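Local atomic coordinates of putative isomerase YbhH (PDB entry 6OTV), a protein that probably works as an isomerase of the PrpF family, although its substrate and exact reaction are not established. Residues T57-I62 / P91-M96; A160-N165 / T330-V335; D193-V198 / G281-S286; G306-E311 / V319-E324; G315-H320 / V335-R340. All blocks are in the same frame, centred on the assembly; numbering follows the deposited sequence. Where two conformers were deposited one is given.

Contacts 2, 4 and 5 follow neighbouring strands: 332-344 pairs with 158-163 in contact 2 and lies beside 315-322, diverging from it, in contact 5, and 315-322 pairs with 306-312 in contact 4. Centres of contacts 2 and 4 lie about 10 Å apart, those of 4 and 5 about 11 Å. Contact 3 sets helix 279-290 beneath this strand group, Ser286 and Ala282 touching Val319. Contact 1 uses a different helix, 94-106, with its centre about 15 Å from that of contact 5; Asn95 and Arg337 join the two. A phosphate at Gly94 and Asn95 also receives Ile279 N, so the starts of both helices meet at one anion site, probably the active-site cleft as in relatives.

Contact 1: T57-I62 / P91-M96; sequences TSKVAI and PNCGNM. With PO4 (phosphate ion), chain I.
Lys59 and Met96 carry this contact between strand 59-65 and the first turn of helix 94-106, which lies inside one of the two strand-wrapped halves expected for the diaminopimelate epimerase fold. The apolar part comes from side chains that cross obliquely. The Lys59 chain is straight as far as CE, and its CD rests 3.6 Å from Met96 CG. Met96 is folded, its chi3 of -78° swinging the methyl back toward the strand, where CE lies 3.9 Å from Lys59 CB and 4.2 Å from Ala61 CB. Phe18 adds to the apolar surround of Ala61 and Met96. The Lys59 chain also passes Cys93, with CD 3.8 Å from SG, while its ammonium group reaches beyond both segments to Gln79.

Polar contacts gather at the helix start. Cys93 is the N-cap: with SG anti to its own backbone N, the sulfur accepts the amide of Met96 (N to SG 3.5 Å, N-H...S angle 171°). The next two residues bind a phosphate ion, probably taken up from the crystallisation liquor. Gly94 N donates to phosphate O3 at 2.9 Å, and Asn95 N adds a weak bond to O2. A helix N-terminus suits an anion, since its amides point outward and the helix dipole would favour negative charge. Asn95 OD1 accepts from Arg337 NH1 and Thr13 N, which fixes the amide rotation and turns ND2 to the ion; Asn95 ND2 donates to phosphate O2 at 2.7 Å, nearly straight at 175°.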
# COMPACT_ATOMS: atom_id res chain seq x y z
N THR A 57 5.17 -1.72 -30.30
CA THR A 57 3.84 -1.29 -30.72
C THR A 57 2.88 -2.48 -30.83
O THR A 57 1.94 -2.45 -31.62
CB THR A 57 3.92 -0.54 -32.04
OG1 THR A 57 4.51 -1.38 -33.03
CG2 THR A 57 4.76 0.73 -31.89
N SER A 58 3.12 -3.52 -30.04
CA SER A 58 2.30 -4.73 -30.06
C SER A 58 2.05 -5.20 -28.63
O SER A 58 2.27 -6.36 -28.29
CB SER A 58 2.96 -5.81 -30.91
OG SER A 58 2.11 -6.94 -31.03
N LYS A 59 1.59 -4.28 -27.78
CA LYS A 59 1.39 -4.54 -26.37
C LYS A 59 -0.07 -4.34 -26.00
O LYS A 59 -0.83 -3.68 -26.71
CB LYS A 59 2.29 -3.64 -25.51
CG LYS A 59 3.79 -3.77 -25.80
CD LYS A 59 4.60 -2.87 -24.87
CE LYS A 59 6.09 -2.95 -25.16
NZ LYS A 59 6.64 -4.28 -24.82
N VAL A 60 -0.46 -4.93 -24.87
CA VAL A 60 -1.83 -4.83 -24.36
C VAL A 60 -1.77 -4.54 -22.86
O VAL A 60 -0.95 -5.12 -22.14
CB VAL A 60 -2.65 -6.11 -24.63
CG1 VAL A 60 -4.05 -5.99 -24.05
CG2 VAL A 60 -2.71 -6.40 -26.13
N ALA A 61 -2.65 -3.66 -22.40
CA ALA A 61 -2.87 -3.41 -20.98
C ALA A 61 -4.33 -3.69 -20.67
O ALA A 61 -5.22 -3.07 -21.27
CB ALA A 61 -2.50 -1.97 -20.60
N ILE A 62 -4.58 -4.60 -19.74
CA ILE A 62 -5.93 -4.97 -19.33
C ILE A 62 -6.17 -4.37 -17.95
O ILE A 62 -5.52 -4.75 -16.97
CB ILE A 62 -6.12 -6.49 -19.33
CG1 ILE A 62 -5.82 -7.06 -20.72
CG2 ILE A 62 -7.54 -6.84 -18.89
CD1 ILE A 62 -5.75 -8.59 -20.77
N PRO A 91 6.47 -10.15 -18.12
CA PRO A 91 7.06 -8.96 -17.51
C PRO A 91 6.02 -7.94 -17.07
O PRO A 91 4.82 -8.06 -17.30
CB PRO A 91 7.94 -8.40 -18.63
CG PRO A 91 7.16 -8.71 -19.85
CD PRO A 91 6.46 -10.03 -19.59
N ASN A 92 6.53 -6.90 -16.41
CA ASN A 92 5.77 -5.70 -16.09
C ASN A 92 6.32 -4.57 -16.95
O ASN A 92 7.44 -4.10 -16.73
CB ASN A 92 5.87 -5.37 -14.60
CG ASN A 92 5.26 -4.01 -14.25
OD1 ASN A 92 4.42 -3.49 -14.97
ND2 ASN A 92 5.71 -3.44 -13.14
N CYS A 93 5.54 -4.16 -17.95
CA CYS A 93 5.98 -3.11 -18.86
C CYS A 93 5.75 -1.75 -18.20
O CYS A 93 4.61 -1.34 -18.00
CB CYS A 93 5.23 -3.20 -20.19
SG CYS A 93 5.73 -1.95 -21.39
N GLY A 94 6.85 -1.07 -17.87
CA GLY A 94 6.75 0.22 -17.21
C GLY A 94 6.31 1.34 -18.12
O GLY A 94 5.77 2.35 -17.63
N ASN A 95 6.51 1.20 -19.42
CA ASN A 95 6.08 2.24 -20.34
C ASN A 95 4.58 2.19 -20.57
O ASN A 95 3.91 3.23 -20.54
CB ASN A 95 6.85 2.12 -21.66
CG ASN A 95 8.26 2.64 -21.54
OD1 ASN A 95 8.50 3.84 -21.67
ND2 ASN A 95 9.20 1.74 -21.25
N MET A 96 4.02 1.00 -20.80
CA MET A 96 2.57 0.89 -20.88
C MET A 96 1.91 1.29 -19.57
O MET A 96 0.78 1.80 -19.57
CB MET A 96 2.16 -0.53 -21.28
CG MET A 96 2.52 -0.90 -22.71
SD MET A 96 1.50 -0.03 -23.93
CE MET A 96 -0.01 -0.99 -23.85
P PO4 I . 9.85 -1.43 -20.13
O1 PO4 I . 10.36 -2.67 -20.84
O2 PO4 I . 8.66 -0.88 -20.87
O3 PO4 I . 9.48 -1.78 -18.71
O4 PO4 I . 10.93 -0.38 -20.12

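Contact 2: A160-N165 / T330-V335; sequences ALTFLN and TLRASV. With EDO (1,2-ethanediol), chain D; EDO (1,2-ethanediol), chain O.
An antiparallel strand pair, in which Leu161 faces Val335 and Thr162 faces Ser334, joins strand 158-163 to the start of the long strand 332-344. The short axes run 4.6 Å apart at 158°, close to fully antiparallel. Leu161 and Val335 form a hydrogen-bonded pair in both directions: Leu161 N reaches Val335 O at 2.8 Å, and Val335 N returns to Leu161 O at 2.9 Å. Farther on, Phe163 N donates to Ala333 O at 2.9 Å. Between these bonds Thr162 and Ser334 make a non-hydrogen-bonded pair, where Ser334 CA lies 3.1 Å from Leu161 O in a CA-H...O contact.

On the face carrying Thr162 and Ser334, Thr162 meets two partners with different branches. Its OG1, beside the backbone N at chi1 -56°, lies 3.5 Å from Ser334 CB; its CG2 lies 3.6 Å from Arg332 CD. A 1,2-ethanediol molecule lies over one face of the Arg332 guanidinium, offset toward its rim, and a second one donates to Phe163 O just past the last strand bond. Both probably come from the crystallisation liquor.

The opposite face, bearing Leu161, Phe163, Ala333 and Val335, is buried: Phe163 packs on Ile279 and Ala333 on Ile283 of helix 279-290. Pro69 of the second subunit touches Leu164 and Arg332. In the sheet, strand 129-135 flanks 158-163 on its other edge, and strand 315-322 flanks 332-344.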
# COMPACT_ATOMS: atom_id res chain seq x y z
N ALA A 160 4.01 10.81 -13.37
CA ALA A 160 4.98 10.32 -12.40
C ALA A 160 4.61 8.91 -11.97
O ALA A 160 3.46 8.65 -11.59
CB ALA A 160 5.06 11.25 -11.19
N LEU A 161 5.58 7.99 -12.05
CA LEU A 161 5.38 6.59 -11.68
C LEU A 161 6.31 6.28 -10.51
O LEU A 161 7.54 6.27 -10.68
CB LEU A 161 5.67 5.67 -12.86
CG LEU A 161 4.85 5.90 -14.13
CD1 LEU A 161 5.25 4.90 -15.20
CD2 LEU A 161 3.35 5.80 -13.83
N THR A 162 5.73 6.03 -9.34
CA THR A 162 6.48 5.74 -8.12
C THR A 162 6.27 4.29 -7.73
O THR A 162 5.14 3.86 -7.48
CB THR A 162 6.05 6.67 -6.99
OG1 THR A 162 6.20 8.03 -7.40
CG2 THR A 162 6.90 6.43 -5.75
N PHE A 163 7.37 3.54 -7.65
CA PHE A 163 7.32 2.12 -7.30
C PHE A 163 7.34 1.97 -5.79
O PHE A 163 8.19 2.54 -5.10
CB PHE A 163 8.49 1.38 -7.95
CG PHE A 163 8.33 1.21 -9.44
CD1 PHE A 163 8.37 2.31 -10.29
CD2 PHE A 163 8.14 -0.05 -10.00
CE1 PHE A 163 8.21 2.16 -11.66
CE2 PHE A 163 7.99 -0.20 -11.37
CZ PHE A 163 8.02 0.91 -12.20
N LEU A 164 6.39 1.19 -5.27
CA LEU A 164 6.08 1.18 -3.84
C LEU A 164 6.66 -0.01 -3.09
O LEU A 164 6.93 0.10 -1.89
CB LEU A 164 4.57 1.22 -3.63
CG LEU A 164 3.85 2.36 -4.35
CD1 LEU A 164 2.34 2.25 -4.19
CD2 LEU A 164 4.36 3.71 -3.84
N ASN A 165 6.86 -1.15 -3.75
CA ASN A 165 7.39 -2.35 -3.09
C ASN A 165 8.40 -3.04 -4.01
O ASN A 165 8.30 -4.24 -4.28
CB ASN A 165 6.26 -3.29 -2.67
CG ASN A 165 5.43 -3.77 -3.85
OD1 ASN A 165 5.34 -3.09 -4.88
ND2 ASN A 165 4.82 -4.94 -3.72
N THR A 330 13.39 0.52 2.36
CA THR A 330 12.54 1.70 2.26
C THR A 330 12.96 2.62 1.12
O THR A 330 12.43 3.73 1.01
CB THR A 330 12.53 2.47 3.58
OG1 THR A 330 13.87 2.84 3.93
CG2 THR A 330 11.95 1.61 4.70
N LEU A 331 13.89 2.18 0.28
CA LEU A 331 14.33 2.99 -0.85
C LEU A 331 13.20 3.11 -1.87
O LEU A 331 12.67 2.10 -2.34
CB LEU A 331 15.57 2.36 -1.48
CG LEU A 331 16.20 3.08 -2.68
CD1 LEU A 331 16.53 4.51 -2.31
CD2 LEU A 331 17.45 2.35 -3.15
N ARG A 332 12.84 4.34 -2.22
CA ARG A 332 11.72 4.61 -3.12
C ARG A 332 12.24 5.19 -4.42
O ARG A 332 13.05 6.13 -4.41
CB ARG A 332 10.72 5.57 -2.47
CG ARG A 332 9.30 5.47 -3.00
CD ARG A 332 8.44 6.60 -2.46
NE ARG A 332 8.94 7.89 -2.92
CZ ARG A 332 8.49 9.07 -2.49
NH1 ARG A 332 7.52 9.11 -1.59
NH2 ARG A 332 9.01 10.19 -2.96
N ALA A 333 11.77 4.65 -5.54
CA ALA A 333 12.18 5.08 -6.87
C ALA A 333 10.98 5.59 -7.65
O ALA A 333 9.89 5.02 -7.57
CB ALA A 333 12.85 3.94 -7.65
N SER A 334 11.18 6.66 -8.41
CA SER A 334 10.14 7.20 -9.27
C SER A 334 10.74 7.60 -10.61
O SER A 334 11.92 7.93 -10.71
CB SER A 334 9.44 8.41 -8.62
OG SER A 334 10.36 9.45 -8.35
N VAL A 335 9.91 7.54 -11.64
CA VAL A 335 10.31 7.85 -13.01
C VAL A 335 9.22 8.72 -13.63
O VAL A 335 8.03 8.55 -13.34
CB VAL A 335 10.54 6.57 -13.83
CG1 VAL A 335 10.72 6.89 -15.31
CG2 VAL A 335 11.76 5.82 -13.31
C1 EDO D . 10.80 -0.55 -2.15
O1 EDO D . 10.32 -1.00 -0.88
C2 EDO D . 9.94 0.62 -2.62
O2 EDO D . 10.05 0.79 -4.04
C1 EDO O . 10.17 6.31 2.29
O1 EDO O . 11.47 5.73 2.44
C2 EDO O . 9.99 6.90 0.90
O2 EDO O . 10.84 8.03 0.73

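Contact 3: D193-V198 / G281-S286; sequences DMAMPV and GAIAIS
Helix 279-290 is, as expected for the diaminopimelate epimerase fold, the helix enclosed by the strands of one half, and here Ile283 and Ala284 meet Met194, Ala195 and Val198 from the tight turn between strands 187-193 and 197-202. A weak backbone bond from Met194 N to Met196 O spans the turn. No hydrogen bond joins the two segments; they meet through van der Waals contacts.

Ile283 receives two residues of the turn. Ala195 CB sits 3.7 Å from Ile283 CB. The branch CG2, anti to the Ile283 backbone N, is also touched by the Met194 methyl, with CE to CG2 at 3.8 Å. The Met194 and Ile283 side chains cross at about a right angle, and bends at chi2 (-68°) and chi3 (-64°) curl the Met194 chain so that CE returns to the helix. Two residues before Ile283, Gly281 presents bare backbone to the base of Met196, whose CB lies 4.4 Å from Gly281 N. The end of the Met196 chain leads away from the helix; its nearest side-chain atom is about 3 Å from a bound acetate, probably from the crystallisation liquor.

Other sides of the helix face other strands, with Ala282 on Leu317 and Val319 and Ile285 on Ile263 and Val265. The small Ala284 allows the strand-turn backbone to come close. Its CB touches both Val198 methyls, CG2 at 3.7 Å and CG1 at 4.1 Å, while the carbonyl oxygen Met194 O approaches that same Ala284 CB to 3.3 Å.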
# COMPACT_ATOMS: atom_id res chain seq x y z
N ASP A 193 17.96 -7.24 -5.85
CA ASP A 193 16.56 -7.49 -6.20
C ASP A 193 15.77 -6.23 -5.89
O ASP A 193 15.24 -6.08 -4.78
CB ASP A 193 16.03 -8.71 -5.45
CG ASP A 193 14.66 -9.16 -5.94
OD1 ASP A 193 14.16 -8.61 -6.94
OD2 ASP A 193 14.08 -10.06 -5.31
N MET A 194 15.72 -5.31 -6.85
CA MET A 194 14.97 -4.05 -6.73
C MET A 194 14.13 -3.91 -8.00
O MET A 194 14.67 -3.58 -9.06
CB MET A 194 15.90 -2.86 -6.54
CG MET A 194 16.19 -2.51 -5.09
SD MET A 194 14.74 -1.87 -4.21
CE MET A 194 14.43 -0.36 -5.12
N ALA A 195 12.83 -4.17 -7.88
CA ALA A 195 11.88 -4.16 -8.99
C ALA A 195 12.17 -5.27 -9.99
O ALA A 195 11.29 -5.68 -10.76
CB ALA A 195 11.85 -2.80 -9.69
N MET A 196 13.40 -5.78 -10.00
CA MET A 196 13.83 -6.84 -10.89
C MET A 196 15.10 -7.46 -10.33
O MET A 196 16.02 -6.74 -9.94
CB MET A 196 14.07 -6.30 -12.30
CG MET A 196 14.63 -7.32 -13.29
SD MET A 196 13.46 -8.63 -13.70
CE MET A 196 12.17 -7.69 -14.51
N PRO A 197 15.18 -8.79 -10.25
CA PRO A 197 16.46 -9.43 -9.88
C PRO A 197 17.46 -9.27 -11.01
O PRO A 197 17.22 -9.71 -12.14
CB PRO A 197 16.07 -10.90 -9.68
CG PRO A 197 14.58 -10.91 -9.53
CD PRO A 197 14.09 -9.76 -10.36
N VAL A 198 18.58 -8.61 -10.72
CA VAL A 198 19.63 -8.40 -11.70
C VAL A 198 20.98 -8.74 -11.09
O VAL A 198 21.15 -8.70 -9.86
CB VAL A 198 19.65 -6.95 -12.24
CG1 VAL A 198 18.31 -6.56 -12.85
CG2 VAL A 198 20.06 -5.97 -11.15
N GLY A 281 14.62 -2.62 -14.68
CA GLY A 281 16.08 -2.65 -14.66
C GLY A 281 16.67 -1.32 -14.24
O GLY A 281 17.67 -1.27 -13.51
N ALA A 282 16.06 -0.22 -14.68
CA ALA A 282 16.54 1.10 -14.29
C ALA A 282 16.41 1.31 -12.78
O ALA A 282 17.26 1.96 -12.16
CB ALA A 282 15.79 2.19 -15.06
N ILE A 283 15.35 0.77 -12.18
CA ILE A 283 15.19 0.87 -10.73
C ILE A 283 16.34 0.16 -10.03
O ILE A 283 16.95 0.70 -9.09
CB ILE A 283 13.83 0.30 -10.29
CG1 ILE A 283 12.68 0.98 -11.05
CG2 ILE A 283 13.65 0.44 -8.79
CD1 ILE A 283 12.69 2.48 -10.97
N ALA A 284 16.65 -1.06 -10.47
CA ALA A 284 17.68 -1.86 -9.82
C ALA A 284 19.05 -1.20 -9.94
O ALA A 284 19.79 -1.11 -8.95
CB ALA A 284 17.70 -3.27 -10.40
N ILE A 285 19.41 -0.75 -11.14
CA ILE A 285 20.73 -0.18 -11.37
C ILE A 285 20.89 1.13 -10.60
O ILE A 285 21.91 1.36 -9.95
CB ILE A 285 20.96 0.03 -12.88
CG1 ILE A 285 20.91 -1.31 -13.61
CG2 ILE A 285 22.30 0.72 -13.11
CD1 ILE A 285 20.55 -1.18 -15.06
N SER A 286 19.88 2.00 -10.67
CA SER A 286 19.96 3.26 -9.93
C SER A 286 20.06 3.01 -8.43
O SER A 286 20.75 3.75 -7.72
CB SER A 286 18.75 4.14 -10.26
OG SER A 286 17.54 3.51 -9.85

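Contact 4: G306-E311 / V319-E324; sequences GNINIE and VHLSNE. With EDO (1,2-ethanediol), chain O.
Val319 opens the register of this beta hairpin, formed by strands 306-312 and 315-322, by exchanging two backbone bonds with Ile308: Ile308 N donates to Val319 O at 2.8 Å, and Val319 N to Ile308 O at 2.9 Å. Val319 CG2 also approaches Ile310 CG1, more loosely, at 4.4 Å. His320 follows in a non-hydrogen-bonded pair with Asn307, and its CA lies 3.3 Å from Gly306 O in a CA-H...O contact. Leu321 N then donates to that same Gly306 O at 2.9 Å, with an N-H...O angle of 168°. Gly306 has a backbone (phi 125°) in which a side chain would jam against the preceding carbonyl. Leu321 and Ile308 meet methyl to methyl, CD1 to CD1 at 3.6 Å. Beyond the paired region, Ser322 OG and Glu324 N hold the two hydroxyls of one 1,2-ethanediol, Glu324 N reaching its O1 at 2.9 Å.

The chemistry divides by face. Ile308, Val319 and Leu321 meet helix 279-290 through Ser286, Ala282 and Ala290, whereas Asn307 and His320 lie exposed, the Asn307 amide binding Asp318. The hairpin therefore has a largely apolar side against the helix and a polar, exposed side.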
# COMPACT_ATOMS: atom_id res chain seq x y z
N GLY A 306 18.62 11.54 -5.26
CA GLY A 306 18.12 12.54 -6.18
C GLY A 306 17.94 11.96 -7.57
O GLY A 306 17.51 10.81 -7.72
N ASN A 307 18.26 12.78 -8.58
CA ASN A 307 18.11 12.37 -9.97
C ASN A 307 19.32 11.54 -10.40
O ASN A 307 20.46 12.01 -10.33
CB ASN A 307 17.96 13.60 -10.87
CG ASN A 307 17.73 13.23 -12.31
OD1 ASN A 307 16.59 13.01 -12.73
ND2 ASN A 307 18.80 13.16 -13.09
N ILE A 308 19.07 10.33 -10.87
CA ILE A 308 20.11 9.42 -11.33
C ILE A 308 19.82 9.09 -12.78
O ILE A 308 18.82 8.45 -13.10
CB ILE A 308 20.18 8.14 -10.48
CG1 ILE A 308 20.45 8.51 -9.02
CG2 ILE A 308 21.24 7.20 -11.01
CD1 ILE A 308 20.64 7.33 -8.11
N ASN A 309 20.70 9.55 -13.67
CA ASN A 309 20.52 9.38 -15.11
C ASN A 309 21.23 8.12 -15.57
O ASN A 309 22.45 7.99 -15.39
CB ASN A 309 21.04 10.62 -15.84
CG ASN A 309 20.84 10.55 -17.34
OD1 ASN A 309 21.72 10.10 -18.07
ND2 ASN A 309 19.69 11.01 -17.80
N ILE A 310 20.48 7.18 -16.14
CA ILE A 310 20.99 5.89 -16.60
C ILE A 310 21.06 5.91 -18.12
O ILE A 310 20.03 6.06 -18.79
CB ILE A 310 20.12 4.71 -16.14
CG1 ILE A 310 19.71 4.86 -14.67
CG2 ILE A 310 20.84 3.39 -16.37
CD1 ILE A 310 20.84 4.72 -13.70
N GLU A 311 22.26 5.74 -18.67
CA GLU A 311 22.44 5.71 -20.11
C GLU A 311 22.33 4.29 -20.64
O GLU A 311 22.75 3.33 -19.98
CB GLU A 311 23.80 6.32 -20.49
CG GLU A 311 23.92 7.79 -20.07
CD GLU A 311 25.26 8.41 -20.44
OE1 GLU A 311 26.17 7.69 -20.90
OE2 GLU A 311 25.41 9.64 -20.25
N VAL A 319 15.94 8.47 -13.14
CA VAL A 319 15.30 7.81 -12.01
C VAL A 319 15.53 8.67 -10.78
O VAL A 319 16.68 8.99 -10.46
CB VAL A 319 15.83 6.38 -11.78
CG1 VAL A 319 15.06 5.72 -10.64
CG2 VAL A 319 15.73 5.56 -13.06
N HIS A 320 14.45 9.05 -10.11
CA HIS A 320 14.54 9.80 -8.86
C HIS A 320 14.49 8.82 -7.70
O HIS A 320 13.53 8.05 -7.57
CB HIS A 320 13.41 10.83 -8.75
CG HIS A 320 13.50 11.68 -7.53
ND1 HIS A 320 12.73 11.46 -6.41
CD2 HIS A 320 14.29 12.75 -7.24
CE1 HIS A 320 13.03 12.36 -5.48
NE2 HIS A 320 13.97 13.15 -5.97
N LEU A 321 15.52 8.84 -6.87
CA LEU A 321 15.59 8.01 -5.68
C LEU A 321 15.35 8.85 -4.43
O LEU A 321 15.55 10.07 -4.42
CB LEU A 321 16.95 7.31 -5.58
CG LEU A 321 17.18 6.13 -6.52
CD1 LEU A 321 18.42 5.37 -6.09
CD2 LEU A 321 15.97 5.21 -6.52
N SER A 322 14.91 8.17 -3.37
CA SER A 322 14.52 8.82 -2.13
C SER A 322 14.42 7.75 -1.05
O SER A 322 14.04 6.61 -1.32
CB SER A 322 13.19 9.56 -2.28
OG SER A 322 12.59 9.81 -1.03
N ASN A 323 14.77 8.13 0.18
CA ASN A 323 14.71 7.17 1.29
C ASN A 323 14.52 7.94 2.59
O ASN A 323 15.41 8.71 2.98
CB ASN A 323 15.98 6.32 1.33
CG ASN A 323 15.81 5.07 2.17
OD1 ASN A 323 14.95 5.01 3.06
ND2 ASN A 323 16.63 4.06 1.91
N GLU A 324 13.38 7.75 3.24
CA GLU A 324 13.13 8.33 4.55
C GLU A 324 13.52 7.41 5.70
O GLU A 324 13.44 7.83 6.86
CB GLU A 324 11.65 8.71 4.69
CG GLU A 324 11.21 9.86 3.81
CD GLU A 324 11.56 11.21 4.40
OE1 GLU A 324 12.10 11.26 5.52
OE2 GLU A 324 11.28 12.24 3.73
C1 EDO O . 10.17 6.31 2.29
O1 EDO O . 11.47 5.73 2.44
C2 EDO O . 9.99 6.90 0.90
O2 EDO O . 10.84 8.03 0.73

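Contact 5: G315-H320 / V335-R340; sequences GALDVH and VIRTTR. With EDO (1,2-ethanediol), chain E; EDO (1,2-ethanediol), chain N.
Strands 315-320 and 335-340 diverge from the Val319/Val335 pair, going back toward Gly315 on one strand and on toward Arg340 on the other, their axes lying 6.1 Å apart at closest and inclined at 130°, and no direct hydrogen bond crosses between the segments. A water sits in the gap instead, accepting from Ile336 N at 2.9 Å; it is modelled so close to Asp318 O, at 2.5 Å, that this second distance is doubtful.

Three hydrophobic side chains close the fork. Val335 puts CG2 4.0 Å from Val319 CG2, and Leu317 comes in at about a right angle to Val335, its CD2 4.1 Å from Val335 CG1. The same Leu317 CD2 lies over one face of the Arg337 guanidinium, 3.3 Å from NH2. Ala282 of helix 279-290 also touches Leu317.

Arg337 folds back through bends at chi2 and chi3. Its NE donates to Ile336 O at 3.0 Å and 172°, with that oxygen only 3° out of the guanidinium plane, while NH1 is taken up by Asn95 at the start of helix 94-106. On the exposed side, Asp318 OD1 also accepts from the amide of Asn309.

Strand 332-344 thus leaves one strand group for the other, pairing later with 3-11, and Arg337 stands where they part. Two directional bonds and a methyl on one face fix this buried guanidinium, which is consistent with a second-shell role at the anion site, where its charge would probably make binding of anions more favourable.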
# COMPACT_ATOMS: atom_id res chain seq x y z
N GLY A 315 19.50 6.01 -25.61
CA GLY A 315 19.18 7.24 -24.92
C GLY A 315 19.55 7.15 -23.44
O GLY A 315 20.47 6.42 -23.07
N ALA A 316 18.82 7.91 -22.63
CA ALA A 316 19.04 7.94 -21.19
C ALA A 316 17.70 8.06 -20.49
O ALA A 316 16.71 8.51 -21.06
CB ALA A 316 19.96 9.10 -20.78
N LEU A 317 17.69 7.64 -19.22
CA LEU A 317 16.47 7.61 -18.42
C LEU A 317 16.78 8.17 -17.04
O LEU A 317 17.77 7.78 -16.42
CB LEU A 317 15.92 6.19 -18.33
CG LEU A 317 14.48 5.97 -17.85
CD1 LEU A 317 14.46 5.64 -16.38
CD2 LEU A 317 13.61 7.18 -18.14
N ASP A 318 15.93 9.08 -16.57
CA ASP A 318 16.08 9.67 -15.24
C ASP A 318 15.28 8.87 -14.22
O ASP A 318 14.09 8.62 -14.42
CB ASP A 318 15.62 11.13 -15.24
CG ASP A 318 16.64 12.07 -15.84
OD1 ASP A 318 17.85 11.91 -15.56
OD2 ASP A 318 16.24 12.98 -16.60
N VAL A 319 15.94 8.47 -13.14
CA VAL A 319 15.30 7.81 -12.01
C VAL A 319 15.53 8.67 -10.78
O VAL A 319 16.68 8.99 -10.46
CB VAL A 319 15.83 6.38 -11.78
CG1 VAL A 319 15.06 5.72 -10.64
CG2 VAL A 319 15.73 5.56 -13.06
N HIS A 320 14.45 9.05 -10.11
CA HIS A 320 14.54 9.80 -8.86
C HIS A 320 14.49 8.82 -7.70
O HIS A 320 13.53 8.05 -7.57
CB HIS A 320 13.41 10.83 -8.75
CG HIS A 320 13.50 11.68 -7.53
ND1 HIS A 320 12.73 11.46 -6.41
CD2 HIS A 320 14.29 12.75 -7.24
CE1 HIS A 320 13.03 12.36 -5.48
NE2 HIS A 320 13.97 13.15 -5.97
N VAL A 335 9.91 7.54 -11.64
CA VAL A 335 10.31 7.85 -13.01
C VAL A 335 9.22 8.72 -13.63
O VAL A 335 8.03 8.55 -13.34
CB VAL A 335 10.54 6.57 -13.83
CG1 VAL A 335 10.72 6.89 -15.31
CG2 VAL A 335 11.76 5.82 -13.31
N ILE A 336 9.63 9.68 -14.46
CA ILE A 336 8.71 10.49 -15.24
C ILE A 336 8.56 9.87 -16.62
O ILE A 336 9.56 9.53 -17.27
CB ILE A 336 9.19 11.95 -15.34
CG1 ILE A 336 9.39 12.56 -13.95
CG2 ILE A 336 8.20 12.78 -16.16
CD1 ILE A 336 8.11 12.79 -13.18
N ARG A 337 7.32 9.72 -17.07
CA ARG A 337 7.02 9.31 -18.43
C ARG A 337 6.01 10.28 -19.01
O ARG A 337 5.60 11.25 -18.37
CB ARG A 337 6.48 7.87 -18.48
CG ARG A 337 7.39 6.81 -17.88
CD ARG A 337 8.37 6.27 -18.90
NE ARG A 337 9.44 7.22 -19.19
CZ ARG A 337 10.33 7.07 -20.16
NH1 ARG A 337 10.28 6.00 -20.95
NH2 ARG A 337 11.27 7.99 -20.35
N THR A 338 5.60 10.02 -20.25
CA THR A 338 4.48 10.72 -20.86
C THR A 338 3.58 9.68 -21.52
O THR A 338 4.01 8.57 -21.84
CB THR A 338 4.91 11.76 -21.90
OG1 THR A 338 5.43 11.10 -23.06
CG2 THR A 338 5.98 12.69 -21.32
N THR A 339 2.33 10.06 -21.73
CA THR A 339 1.37 9.18 -22.38
C THR A 339 0.43 10.03 -23.23
O THR A 339 0.35 11.25 -23.07
CB THR A 339 0.59 8.34 -21.36
OG1 THR A 339 -0.20 7.36 -22.03
CG2 THR A 339 -0.32 9.23 -20.52
N ARG A 340 -0.27 9.37 -24.15
CA ARG A 340 -1.23 10.08 -24.98
C ARG A 340 -2.28 9.09 -25.48
O ARG A 340 -1.94 7.98 -25.90
CB ARG A 340 -0.55 10.77 -26.17
CG ARG A 340 -1.41 11.83 -26.84
CD ARG A 340 -0.68 12.48 -28.01
NE ARG A 340 -0.63 11.61 -29.18
CZ ARG A 340 -1.61 11.51 -30.07
NH1 ARG A 340 -2.72 12.22 -29.93
NH2 ARG A 340 -1.48 10.69 -31.11
C1 EDO E . 6.20 13.64 -25.07
O1 EDO E . 6.80 12.49 -24.47
C2 EDO E . 5.65 13.24 -26.43
O2 EDO E . 5.25 14.37 -27.20
C1 EDO N . -4.64 14.91 -27.12
O1 EDO N . -3.47 14.43 -27.80
C2 EDO N . -5.56 13.73 -26.82
O2 EDO N . -4.79 12.63 -26.33
O HOH W 1 12.39 10.24 -15.12